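Long-range contacts in scarecrow-like protein 3 (Arabidopsis thaliana, PDB 6KPB), which probably acts as a GRAS-family transcription factor in plant development and binds IDD zinc finger proteins, JACKDAW among them: residues 141-147 with 453-457; 151-155 with 440-444; 261-265 with 412-417; 346-352 with 474-480; 432-436 with 462-466. Residue numbers count along the deposited sequence, not the author numbering.

Contact 1: 141-147 with 453-457; sequences EMFPILK and FDGYR
Residues 141-147 bend sharply between two helices: helix 129-142 ends at Met142, Phe143 swings to extended angles (phi/psi -123/149°), and Pro144 (-89/10°) takes the N-cap position of helix 145-160. Residues 453-457 form a type II beta turn from Phe453 to Tyr456, with Asp454 at -70/149° and Gly455 at 100/-25°, and then enter strand 456-461. The closest CA pair is Pro144 to Phe453, 6.8 Å. Pro144, CA-to-CB toward the turn, is wedged between the two aromatic rings that bracket the turn. Its CB lies 3.4 Å from the Phe453 ring centroid, 7° off the normal, and its CG lies 3.6 Å from the Tyr456 ring centroid, 8° off the normal, so both are CH-pi contacts over a ring face. This pair of CH-pi contacts on one proline joins the break between helices 129-142 and 145-160, in the predicted VHIID region, to the start of the hairpin 456-469 in the predicted SAW region; Leu448 of helix 438-448 also packs on Pro144 and Tyr456. Both aromatics use chi1 m (-72°). Phe453 further reaches the backbone, its CE1 3.8 Å from Phe143 C and 4.2 Å from Met142 O. Tyr456 OH sits at the edge of the Phe143 ring, 3.1 Å from Phe143 CD2, and Ile145 (mm) brings CD1 to 4.3 Å from Tyr456 CE1.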
# COMPACT_ATOMS: atom_id res chain seq x y z
N GLU A 141 5.87 -7.84 -22.33
CA GLU A 141 4.97 -8.62 -23.18
C GLU A 141 3.89 -7.78 -23.85
O GLU A 141 3.47 -8.12 -24.96
CB GLU A 141 4.30 -9.73 -22.37
CG GLU A 141 5.29 -10.69 -21.71
CD GLU A 141 4.78 -12.12 -21.68
OE1 GLU A 141 5.34 -12.96 -22.41
OE2 GLU A 141 3.83 -12.40 -20.92
N MET A 142 3.43 -6.70 -23.22
CA MET A 142 2.39 -5.87 -23.82
C MET A 142 2.96 -4.80 -24.75
O MET A 142 2.21 -4.26 -25.58
CB MET A 142 1.55 -5.20 -22.73
CG MET A 142 0.92 -6.19 -21.76
SD MET A 142 0.00 -5.40 -20.43
CE MET A 142 -1.47 -4.87 -21.31
N PHE A 143 4.25 -4.50 -24.65
CA PHE A 143 4.91 -3.54 -25.52
C PHE A 143 6.10 -4.20 -26.22
O PHE A 143 6.72 -5.11 -25.67
CB PHE A 143 5.41 -2.32 -24.74
CG PHE A 143 4.30 -1.48 -24.16
CD1 PHE A 143 3.76 -1.78 -22.92
CD2 PHE A 143 3.80 -0.40 -24.87
CE1 PHE A 143 2.74 -1.01 -22.39
CE2 PHE A 143 2.78 0.37 -24.34
CZ PHE A 143 2.25 0.07 -23.11
N PRO A 144 6.42 -3.77 -27.44
CA PRO A 144 7.59 -4.31 -28.15
C PRO A 144 8.89 -3.57 -27.88
O PRO A 144 9.88 -3.84 -28.57
CB PRO A 144 7.18 -4.13 -29.62
CG PRO A 144 6.39 -2.86 -29.60
CD PRO A 144 5.66 -2.82 -28.27
N ILE A 145 8.91 -2.66 -26.90
CA ILE A 145 10.08 -1.81 -26.68
C ILE A 145 11.29 -2.66 -26.33
O ILE A 145 12.35 -2.56 -26.95
CB ILE A 145 9.79 -0.77 -25.59
CG1 ILE A 145 8.54 0.04 -25.93
CG2 ILE A 145 11.00 0.12 -25.39
CD1 ILE A 145 8.60 0.76 -27.26
N LEU A 146 11.15 -3.51 -25.31
CA LEU A 146 12.30 -4.26 -24.81
C LEU A 146 12.74 -5.34 -25.80
O LEU A 146 13.94 -5.60 -25.94
CB LEU A 146 11.97 -4.88 -23.45
CG LEU A 146 11.93 -3.89 -22.29
CD1 LEU A 146 11.53 -4.58 -21.00
CD2 LEU A 146 13.28 -3.21 -22.13
N LYS A 147 11.79 -5.98 -26.48
CA LYS A 147 12.15 -6.99 -27.47
C LYS A 147 13.00 -6.40 -28.59
O LYS A 147 13.98 -7.01 -29.03
CB LYS A 147 10.90 -7.65 -28.04
CG LYS A 147 10.12 -8.51 -27.05
CD LYS A 147 8.75 -8.87 -27.62
CE LYS A 147 7.89 -9.63 -26.62
NZ LYS A 147 8.10 -11.10 -26.69
N PHE A 453 1.44 -5.47 -32.54
CA PHE A 453 2.51 -4.48 -32.61
C PHE A 453 2.36 -3.52 -33.78
O PHE A 453 3.28 -2.75 -34.07
CB PHE A 453 3.87 -5.17 -32.66
CG PHE A 453 4.28 -5.80 -31.36
CD1 PHE A 453 3.80 -5.31 -30.16
CD2 PHE A 453 5.15 -6.88 -31.34
CE1 PHE A 453 4.17 -5.89 -28.96
CE2 PHE A 453 5.53 -7.46 -30.15
CZ PHE A 453 5.04 -6.96 -28.95
N ASP A 454 1.22 -3.55 -34.47
CA ASP A 454 0.96 -2.58 -35.53
C ASP A 454 0.75 -1.19 -34.93
O ASP A 454 0.24 -1.05 -33.81
CB ASP A 454 -0.25 -3.00 -36.36
CG ASP A 454 -1.51 -3.09 -35.54
OD1 ASP A 454 -1.56 -3.92 -34.61
OD2 ASP A 454 -2.46 -2.32 -35.81
N GLY A 455 1.13 -0.17 -35.69
CA GLY A 455 1.17 1.19 -35.22
C GLY A 455 2.55 1.66 -34.81
O GLY A 455 2.83 2.86 -34.84
N TYR A 456 3.41 0.73 -34.42
CA TYR A 456 4.79 1.07 -34.09
C TYR A 456 5.62 1.21 -35.36
O TYR A 456 5.33 0.60 -36.39
CB TYR A 456 5.41 -0.00 -33.19
CG TYR A 456 4.89 0.01 -31.78
CD1 TYR A 456 5.43 0.85 -30.82
CD2 TYR A 456 3.84 -0.83 -31.40
CE1 TYR A 456 4.96 0.86 -29.52
CE2 TYR A 456 3.36 -0.83 -30.11
CZ TYR A 456 3.92 0.02 -29.18
OH TYR A 456 3.44 0.02 -27.89
N ARG A 457 6.66 2.04 -35.26
CA ARG A 457 7.59 2.26 -36.36
C ARG A 457 8.99 2.40 -35.79
O ARG A 457 9.17 2.84 -34.65
CB ARG A 457 7.22 3.51 -37.17
CG ARG A 457 5.97 3.35 -38.03
CD ARG A 457 5.29 4.69 -38.25
NE ARG A 457 6.24 5.79 -38.32
CZ ARG A 457 6.90 6.14 -39.42
NH1 ARG A 457 6.71 5.47 -40.55
NH2 ARG A 457 7.75 7.16 -39.39

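Contact 2: 151-155 with 440-444; sequences LLTNR and AMLQA
Leu152 (chi1 -71°, chi2 172°, mt) leaves its helix sideways, yet CD2 reaches the facing one, 3.5 Å from Ala440 O, 3.9 Å from Ala440 CB, 4.2 Å from Ala444 CB and 4.2 Å from Met441 SD. Leu151 takes a tt conformation (-165°, 160°) that sets CD2 3.9 Å from Ala440 O and 3.8 Å from Gln443 OE1. Two regular helices meet here nearly antiparallel, at 157° with short-segment axes 9.6 Å apart; the closest CA pairs are Leu152-Ala440 at 6.0 Å and Leu151-Ala444 at 6.9 Å. Ala440 and Ala444, one turn apart, give the leucines a shallow surface. In the GRAS alpha/beta fold this joins helix 145-160 to helix 438-448, and Leu152 and Met441 (mmm) also both rest on Ala465 of the sheet. At the more open margin Arg155 folds back (chi1 and chi2 m), laying CG 3.9 Å from Ala440 CB, while its NH1 lies 2.5 Å from OE1 of Gln443 (mt), in the guanidinium plane.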
# COMPACT_ATOMS: atom_id res chain seq x y z
N LEU A 151 16.93 -7.28 -29.10
CA LEU A 151 17.38 -7.79 -30.39
C LEU A 151 18.52 -6.95 -30.95
O LEU A 151 19.55 -7.48 -31.40
CB LEU A 151 16.21 -7.84 -31.37
CG LEU A 151 16.31 -8.64 -32.68
CD1 LEU A 151 14.92 -8.92 -33.21
CD2 LEU A 151 17.14 -7.92 -33.74
N LEU A 152 18.36 -5.62 -30.94
CA LEU A 152 19.36 -4.74 -31.52
C LEU A 152 20.67 -4.78 -30.73
O LEU A 152 21.75 -4.81 -31.31
CB LEU A 152 18.83 -3.32 -31.61
CG LEU A 152 17.74 -3.08 -32.66
CD1 LEU A 152 17.14 -1.68 -32.53
CD2 LEU A 152 18.30 -3.29 -34.06
N THR A 153 20.57 -4.77 -29.40
CA THR A 153 21.79 -4.74 -28.58
C THR A 153 22.52 -6.07 -28.62
O THR A 153 23.76 -6.11 -28.60
CB THR A 153 21.45 -4.35 -27.14
OG1 THR A 153 20.55 -5.33 -26.58
CG2 THR A 153 20.79 -2.98 -27.10
N ASN A 154 21.78 -7.19 -28.66
CA ASN A 154 22.43 -8.49 -28.77
C ASN A 154 23.18 -8.63 -30.09
O ASN A 154 24.28 -9.20 -30.12
CB ASN A 154 21.41 -9.61 -28.61
CG ASN A 154 20.93 -9.76 -27.17
OD1 ASN A 154 21.49 -9.18 -26.25
ND2 ASN A 154 19.88 -10.57 -26.98
N ARG A 155 22.60 -8.13 -31.18
CA ARG A 155 23.30 -8.15 -32.46
C ARG A 155 24.57 -7.31 -32.41
O ARG A 155 25.62 -7.72 -32.91
CB ARG A 155 22.38 -7.65 -33.57
CG ARG A 155 21.39 -8.68 -34.08
CD ARG A 155 22.05 -9.65 -35.06
NE ARG A 155 22.00 -11.03 -34.59
CZ ARG A 155 20.93 -11.81 -34.71
NH1 ARG A 155 19.83 -11.35 -35.28
NH2 ARG A 155 20.97 -13.06 -34.26
N ALA A 440 19.94 -6.05 -38.71
CA ALA A 440 19.38 -6.03 -37.36
C ALA A 440 18.19 -5.08 -37.30
O ALA A 440 17.18 -5.39 -36.65
CB ALA A 440 20.45 -5.62 -36.35
N MET A 441 18.28 -3.94 -37.97
CA MET A 441 17.14 -3.03 -38.08
C MET A 441 15.99 -3.69 -38.82
O MET A 441 14.82 -3.51 -38.46
CB MET A 441 17.56 -1.74 -38.78
CG MET A 441 18.60 -0.93 -38.02
SD MET A 441 17.87 -0.02 -36.65
CE MET A 441 16.97 1.25 -37.55
N LEU A 442 16.30 -4.46 -39.87
CA LEU A 442 15.26 -5.16 -40.61
C LEU A 442 14.57 -6.21 -39.75
O LEU A 442 13.35 -6.37 -39.81
CB LEU A 442 15.85 -5.79 -41.87
CG LEU A 442 14.85 -6.43 -42.84
CD1 LEU A 442 13.92 -5.38 -43.43
CD2 LEU A 442 15.57 -7.20 -43.93
N GLN A 443 15.35 -6.94 -38.95
CA GLN A 443 14.76 -7.93 -38.05
C GLN A 443 13.88 -7.27 -37.01
O GLN A 443 12.83 -7.81 -36.64
CB GLN A 443 15.86 -8.75 -37.38
CG GLN A 443 16.30 -9.96 -38.19
CD GLN A 443 17.57 -10.59 -37.65
OE1 GLN A 443 18.08 -10.20 -36.60
NE2 GLN A 443 18.10 -11.57 -38.38
N ALA A 444 14.28 -6.09 -36.52
CA ALA A 444 13.47 -5.38 -35.54
C ALA A 444 12.16 -4.90 -36.14
O ALA A 444 11.12 -4.93 -35.48
CB ALA A 444 14.27 -4.22 -34.95

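Contact 3: 261-265 with 412-417; sequences HTFLA and RRERHE
Two consecutive inverse gamma turns, centred on Glu414 and Arg415, pack against a 3-10 turn, joining the loop after strand 251-257 (predicted PFYRE region) to the loop before helix 419-428 (predicted SAW region). The chains run past each other in opposite senses, with CA pairs Thr262-Arg413 at 4.9 Å and His261-Arg415 at 5.5 Å. First, Arg412 O touches Ala265 CB (3.6 Å) and accepts a weak bond from Arg415 NE (3.0 Å). Arg413 stretches along Thr262, NH2 3.3 Å from CG2, and its O lies 3.2 Å from CD2 of His261. Glu414 (mm) curls back so that its carboxylate links two imidazoles: His261 NE2 donates to OE1 (3.3 Å, 150°) and His416 NE2 to OE2 (2.9 Å, 152°). With chi1 p, His261 points into the turns while its ND1 bonds Glu350 of strand 345-351. Arg415, extended beyond chi1 m, places CD 3.4 Å from Leu264 O. His416 directs its edge at the His261 face, centroids 4.8 Å apart, planes at 81°. Glu417, salt-bridged to Arg425, sets CD 3.6 Å from Leu264 CD1.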
# COMPACT_ATOMS: atom_id res chain seq x y z
N HIS A 261 19.73 8.11 -17.79
CA HIS A 261 19.07 9.34 -17.37
C HIS A 261 18.98 9.46 -15.86
O HIS A 261 18.74 10.57 -15.35
CB HIS A 261 17.67 9.42 -17.99
CG HIS A 261 16.73 8.36 -17.51
ND1 HIS A 261 16.31 7.32 -18.32
CD2 HIS A 261 16.12 8.18 -16.32
CE1 HIS A 261 15.48 6.55 -17.64
NE2 HIS A 261 15.35 7.04 -16.42
N THR A 262 19.16 8.36 -15.13
CA THR A 262 19.14 8.41 -13.67
C THR A 262 20.21 9.36 -13.13
O THR A 262 19.98 10.06 -12.14
CB THR A 262 19.35 7.00 -13.11
OG1 THR A 262 18.12 6.26 -13.21
CG2 THR A 262 19.80 7.03 -11.66
N PHE A 263 21.36 9.42 -13.79
CA PHE A 263 22.49 10.19 -13.28
C PHE A 263 22.35 11.69 -13.51
O PHE A 263 23.21 12.45 -13.04
CB PHE A 263 23.79 9.70 -13.92
CG PHE A 263 24.18 8.31 -13.51
CD1 PHE A 263 23.70 7.21 -14.21
CD2 PHE A 263 25.01 8.10 -12.43
CE1 PHE A 263 24.05 5.93 -13.83
CE2 PHE A 263 25.37 6.82 -12.05
CZ PHE A 263 24.89 5.74 -12.75
N LEU A 264 21.31 12.15 -14.20
CA LEU A 264 21.12 13.58 -14.41
C LEU A 264 20.58 14.29 -13.18
O LEU A 264 20.45 15.52 -13.20
CB LEU A 264 20.18 13.83 -15.60
CG LEU A 264 20.63 13.38 -16.99
CD1 LEU A 264 19.67 13.90 -18.05
CD2 LEU A 264 22.04 13.85 -17.28
N ALA A 265 20.27 13.56 -12.11
CA ALA A 265 19.70 14.16 -10.92
C ALA A 265 20.78 14.87 -10.10
O ALA A 265 21.97 14.56 -10.19
CB ALA A 265 19.00 13.11 -10.07
N ARG A 412 14.23 13.70 -8.43
CA ARG A 412 13.66 13.51 -9.76
C ARG A 412 14.65 12.71 -10.59
O ARG A 412 15.61 13.25 -11.14
CB ARG A 412 13.34 14.85 -10.41
CG ARG A 412 12.41 14.76 -11.61
CD ARG A 412 11.94 16.13 -12.04
NE ARG A 412 12.82 16.74 -13.03
CZ ARG A 412 13.10 18.04 -13.08
NH1 ARG A 412 12.57 18.86 -12.18
NH2 ARG A 412 13.91 18.52 -14.01
N ARG A 413 14.41 11.40 -10.69
CA ARG A 413 15.31 10.51 -11.41
C ARG A 413 14.90 10.31 -12.86
O ARG A 413 15.76 9.99 -13.70
CB ARG A 413 15.38 9.15 -10.71
CG ARG A 413 15.36 9.23 -9.20
CD ARG A 413 16.04 8.02 -8.57
NE ARG A 413 17.46 7.96 -8.92
CZ ARG A 413 18.41 8.68 -8.34
NH1 ARG A 413 18.10 9.54 -7.38
NH2 ARG A 413 19.67 8.56 -8.73
N GLU A 414 13.62 10.48 -13.19
CA GLU A 414 13.12 10.26 -14.54
C GLU A 414 13.35 11.49 -15.42
O GLU A 414 12.43 12.12 -15.94
CB GLU A 414 11.64 9.89 -14.50
CG GLU A 414 11.35 8.54 -13.84
CD GLU A 414 12.05 7.39 -14.54
OE1 GLU A 414 13.09 6.93 -14.02
OE2 GLU A 414 11.57 6.96 -15.61
N ARG A 415 14.63 11.83 -15.59
CA ARG A 415 15.03 13.00 -16.37
C ARG A 415 15.33 12.56 -17.80
O ARG A 415 16.47 12.46 -18.24
CB ARG A 415 16.23 13.69 -15.72
CG ARG A 415 15.92 14.28 -14.36
CD ARG A 415 17.16 14.88 -13.71
NE ARG A 415 16.82 15.67 -12.53
CZ ARG A 415 16.60 16.98 -12.54
NH1 ARG A 415 16.69 17.65 -13.68
NH2 ARG A 415 16.29 17.62 -11.42
N HIS A 416 14.25 12.30 -18.54
CA HIS A 416 14.38 11.83 -19.91
C HIS A 416 14.81 12.96 -20.83
O HIS A 416 14.34 14.10 -20.71
CB HIS A 416 13.05 11.24 -20.39
CG HIS A 416 12.45 10.24 -19.44
ND1 HIS A 416 11.09 10.08 -19.29
CD2 HIS A 416 13.03 9.36 -18.59
CE1 HIS A 416 10.86 9.14 -18.39
NE2 HIS A 416 12.02 8.68 -17.96
N GLU A 417 15.73 12.65 -21.75
CA GLU A 417 16.18 13.61 -22.74
C GLU A 417 16.22 12.92 -24.10
O GLU A 417 16.20 11.70 -24.20
CB GLU A 417 17.55 14.20 -22.38
CG GLU A 417 17.54 15.04 -21.12
CD GLU A 417 18.81 15.86 -20.95
OE1 GLU A 417 19.87 15.44 -21.46
OE2 GLU A 417 18.75 16.93 -20.31

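Contact 4: 346-352 with 474-480; sequences MVVTEQD and LYSVSAW
Val347 and Ala479 form the apolar centre on one sheet face, CG1 to CB 4.2 Å, next to Thr349 and Val477 (OG1 to CG2 3.8 Å); Thr349 OG1 is hydrogen-bonded to Ser149 OG of helix 145-160, which covers this face. On the opposite face Val348 CG2 lies 4.0 Å from Trp480 CD1 and Met346 CE 4.3 Å from Trp480 CB; both residues meet Ile426 of helix 419-428. The strands run antiparallel (162°, axes 4.6 Å apart). Met346 N bonds Trp480 O at 2.6 Å and Trp480 N bonds Met346 O at 2.7 Å. Val348 N to Ser478 O is 2.8 Å, Ser478 N to Val348 O 2.9 Å. Glu350 N to Ser476 O is 3.1 Å, Ser476 N to Glu350 O 2.8 Å. Strand 345-351 is parallel to 251-257, so the Rossmann-like sheet turns antiparallel here. Leu474 and Tyr475 both oppose Ile467 in a classic beta bulge; Asp352 N donates to Leu474 O (2.9 Å). On the Val348-Trp480 face two chi1 p serines add polar links: Ser478 OG accepts from Trp480 NE1 (2.7 Å), Ser476 OG bonds Glu350 O weakly (3.5 Å). Glu350's carboxylate turns to His261, Asp352's to Lys418.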
# COMPACT_ATOMS: atom_id res chain seq x y z
N MET A 346 29.30 -0.38 -26.01
CA MET A 346 28.29 0.01 -25.04
C MET A 346 26.98 0.26 -25.78
O MET A 346 26.95 1.03 -26.74
CB MET A 346 28.70 1.27 -24.26
CG MET A 346 27.63 1.74 -23.29
SD MET A 346 28.14 3.14 -22.28
CE MET A 346 28.27 4.43 -23.51
N VAL A 347 25.92 -0.39 -25.33
CA VAL A 347 24.60 -0.26 -25.94
C VAL A 347 23.70 0.47 -24.96
O VAL A 347 23.61 0.11 -23.78
CB VAL A 347 24.03 -1.63 -26.34
CG1 VAL A 347 24.86 -2.22 -27.47
CG2 VAL A 347 24.01 -2.58 -25.16
N VAL A 348 23.03 1.52 -25.45
CA VAL A 348 22.24 2.41 -24.61
C VAL A 348 20.81 2.42 -25.14
O VAL A 348 20.58 2.71 -26.32
CB VAL A 348 22.81 3.83 -24.59
CG1 VAL A 348 21.95 4.74 -23.73
CG2 VAL A 348 24.25 3.82 -24.08
N THR A 349 19.86 2.11 -24.27
CA THR A 349 18.44 2.25 -24.55
C THR A 349 17.87 3.29 -23.60
O THR A 349 17.97 3.13 -22.38
CB THR A 349 17.70 0.92 -24.41
OG1 THR A 349 18.22 -0.03 -25.34
CG2 THR A 349 16.21 1.10 -24.67
N GLU A 350 17.29 4.35 -24.16
CA GLU A 350 16.81 5.47 -23.36
C GLU A 350 15.48 5.97 -23.91
O GLU A 350 15.17 5.78 -25.09
CB GLU A 350 17.82 6.62 -23.35
CG GLU A 350 18.83 6.56 -22.22
CD GLU A 350 18.18 6.70 -20.86
OE1 GLU A 350 18.66 6.08 -19.89
OE2 GLU A 350 17.17 7.44 -20.76
N GLN A 351 14.71 6.61 -23.04
CA GLN A 351 13.54 7.35 -23.50
C GLN A 351 13.98 8.46 -24.44
O GLN A 351 15.04 9.07 -24.26
CB GLN A 351 12.77 7.94 -22.31
CG GLN A 351 11.90 6.96 -21.55
CD GLN A 351 12.64 6.26 -20.43
OE1 GLN A 351 13.87 6.30 -20.36
NE2 GLN A 351 11.90 5.60 -19.55
N ASP A 352 13.16 8.73 -25.45
CA ASP A 352 13.45 9.75 -26.44
C ASP A 352 12.41 10.86 -26.33
O ASP A 352 11.58 11.06 -27.22
CB ASP A 352 13.49 9.16 -27.84
CG ASP A 352 14.28 10.01 -28.81
OD1 ASP A 352 14.47 11.22 -28.53
OD2 ASP A 352 14.74 9.48 -29.84
N LEU A 474 9.42 7.41 -28.86
CA LEU A 474 9.29 6.87 -27.51
C LEU A 474 10.63 6.48 -26.91
O LEU A 474 10.95 6.91 -25.79
CB LEU A 474 8.35 5.66 -27.52
CG LEU A 474 6.90 5.92 -27.91
CD1 LEU A 474 6.10 4.62 -27.89
CD2 LEU A 474 6.26 6.96 -27.00
N TYR A 475 11.42 5.67 -27.60
CA TYR A 475 12.70 5.20 -27.07
C TYR A 475 13.73 5.17 -28.19
O TYR A 475 13.39 5.06 -29.37
CB TYR A 475 12.59 3.81 -26.44
CG TYR A 475 11.60 3.71 -25.31
CD1 TYR A 475 10.25 3.47 -25.55
CD2 TYR A 475 12.01 3.84 -23.99
CE1 TYR A 475 9.35 3.37 -24.51
CE2 TYR A 475 11.11 3.74 -22.94
CZ TYR A 475 9.78 3.51 -23.21
OH TYR A 475 8.89 3.41 -22.17
N SER A 476 15.00 5.26 -27.79
CA SER A 476 16.12 5.19 -28.72
C SER A 476 17.05 4.05 -28.31
O SER A 476 17.13 3.68 -27.14
CB SER A 476 16.90 6.51 -28.76
OG SER A 476 17.44 6.84 -27.49
N VAL A 477 17.75 3.49 -29.30
CA VAL A 477 18.75 2.46 -29.08
C VAL A 477 20.00 2.85 -29.86
O VAL A 477 19.92 3.15 -31.05
CB VAL A 477 18.26 1.07 -29.53
CG1 VAL A 477 19.31 0.01 -29.22
CG2 VAL A 477 16.94 0.72 -28.84
N SER A 478 21.15 2.85 -29.18
CA SER A 478 22.39 3.29 -29.80
C SER A 478 23.56 2.48 -29.26
O SER A 478 23.56 2.07 -28.10
CB SER A 478 22.63 4.79 -29.55
OG SER A 478 22.71 5.07 -28.17
N ALA A 479 24.55 2.26 -30.12
CA ALA A 479 25.74 1.48 -29.79
C ALA A 479 26.97 2.36 -29.89
O ALA A 479 27.06 3.23 -30.77
CB ALA A 479 25.88 0.27 -30.71
N TRP A 480 27.93 2.15 -28.99
CA TRP A 480 29.09 3.02 -28.87
C TRP A 480 30.33 2.20 -28.56
O TRP A 480 30.28 1.17 -27.88
CB TRP A 480 28.88 4.07 -27.78
CG TRP A 480 27.57 4.79 -27.91
CD1 TRP A 480 26.36 4.40 -27.41
CD2 TRP A 480 27.34 6.03 -28.60
NE1 TRP A 480 25.39 5.32 -27.75
CE2 TRP A 480 25.97 6.32 -28.48
CE3 TRP A 480 28.16 6.91 -29.30
CZ2 TRP A 480 25.40 7.47 -29.03
CZ3 TRP A 480 27.60 8.05 -29.86
CH2 TRP A 480 26.23 8.31 -29.72

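Contact 5: 432-436 with 462-466; sequences GNVPL and SGCAV
Gly463, Leu436 and Asn433 carry most of the 230 Å² buried here. Gly463 belongs to the tight turn between strands 456-461 and 464-469; Ser462 (55/54°) and Gly463 (73/8°) both have positive phi, angles close to those of a type I' hairpin turn. A CB on Gly463 would fall 2.8 Å from Asn433 OD1 and 3.0 Å from Pro435 CB, so the closeness of the chains (CA of Gly463 to CA of Pro435 3.8 Å) depends on the absent side chain. Leu436 follows strand 431-434 in extended conformation (-68/149°). Its N donates to Gly463 O (3.0 Å, 163°), with Pro435 CA 3.4 Å from the same oxygen, and its mt side chain places CD1 3.7 Å from Ala465 CB, near Met441 and Leu152. Asn433, chi1 t, points toward the turn, ND2 3.8 Å from Cys464 SG and OD1 4.1 Å from Gly463 CA. The touching parts diverge by 48°, and the two strands are not paired with each other: Val434 bonds Ala479, while Ala465 bonds Val477, so both line one edge of strand 472-482 in succession. With one backbone hydrogen bond and one apolar pair across it, the junction relies on close backbone fit more than on extensive side-chain packing.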
# COMPACT_ATOMS: atom_id res chain seq x y z
N GLY A 432 32.75 6.57 -29.53
CA GLY A 432 32.42 6.74 -30.94
C GLY A 432 31.20 5.90 -31.28
O GLY A 432 31.08 4.76 -30.82
N ASN A 433 30.31 6.46 -32.09
CA ASN A 433 29.08 5.76 -32.44
C ASN A 433 29.36 4.58 -33.36
O ASN A 433 30.14 4.68 -34.31
CB ASN A 433 28.09 6.71 -33.10
CG ASN A 433 26.82 6.01 -33.54
OD1 ASN A 433 26.50 5.97 -34.73
ND2 ASN A 433 26.09 5.44 -32.59
N VAL A 434 28.73 3.45 -33.06
CA VAL A 434 28.78 2.27 -33.90
C VAL A 434 27.39 2.08 -34.50
O VAL A 434 26.46 1.68 -33.79
CB VAL A 434 29.22 1.03 -33.11
CG1 VAL A 434 29.35 -0.18 -34.03
CG2 VAL A 434 30.53 1.29 -32.40
N PRO A 435 27.20 2.37 -35.79
CA PRO A 435 25.87 2.27 -36.38
C PRO A 435 25.30 0.86 -36.27
O PRO A 435 26.02 -0.13 -36.42
CB PRO A 435 26.09 2.68 -37.84
CG PRO A 435 27.56 2.48 -38.08
CD PRO A 435 28.22 2.79 -36.77
N LEU A 436 24.01 0.78 -35.98
CA LEU A 436 23.34 -0.50 -35.89
C LEU A 436 23.28 -1.16 -37.26
O LEU A 436 23.21 -0.50 -38.30
CB LEU A 436 21.94 -0.33 -35.32
CG LEU A 436 21.88 0.24 -33.90
CD1 LEU A 436 20.44 0.46 -33.45
CD2 LEU A 436 22.61 -0.67 -32.93
N SER A 462 21.13 8.62 -37.67
CA SER A 462 22.57 8.68 -37.45
C SER A 462 23.10 7.38 -36.83
O SER A 462 23.76 7.39 -35.79
CB SER A 462 22.94 9.89 -36.59
OG SER A 462 22.47 11.09 -37.17
N GLY A 463 22.80 6.26 -37.49
CA GLY A 463 23.24 4.97 -37.00
C GLY A 463 22.51 4.46 -35.78
O GLY A 463 22.91 3.43 -35.22
N CYS A 464 21.44 5.13 -35.34
CA CYS A 464 20.69 4.73 -34.17
C CYS A 464 19.25 4.43 -34.55
O CYS A 464 18.78 4.80 -35.63
CB CYS A 464 20.74 5.82 -33.09
SG CYS A 464 22.41 6.39 -32.70
N ALA A 465 18.55 3.76 -33.64
CA ALA A 465 17.16 3.37 -33.85
C ALA A 465 16.26 4.16 -32.91
O ALA A 465 16.59 4.37 -31.74
CB ALA A 465 16.97 1.87 -33.61
N VAL A 466 15.12 4.61 -33.44
CA VAL A 466 14.12 5.34 -32.66
C VAL A 466 12.80 4.59 -32.78
O VAL A 466 12.24 4.48 -33.87
CB VAL A 466 13.97 6.79 -33.14
CG1 VAL A 466 12.85 7.48 -32.39
CG2 VAL A 466 15.28 7.54 -32.97

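Contact 4 is the hub: its paired strands touch each of the other four contacts. Measured between centres throughout, contact 5 lies about 9 Å from it, sharing strand 472-482 as a sheet neighbour, and contact 3, about 14 Å away, is tied to it through His261 and Glu350. Contacts 1 and 2, about 14 Å apart, both use helix 145-160; Ile145 packs on Tyr475 and Thr153 on Val347. Contacts 1 and 3 lie farther apart, about 24 Å. Along the chain contacts 2 and 3 are nested within contact 1, whereas contacts 1 and 4 cross. Every contact draws a segment from the predicted SAW region, so this C-terminal part is interlocked with the earlier VHIID and PFYRE parts into one GRAS domain.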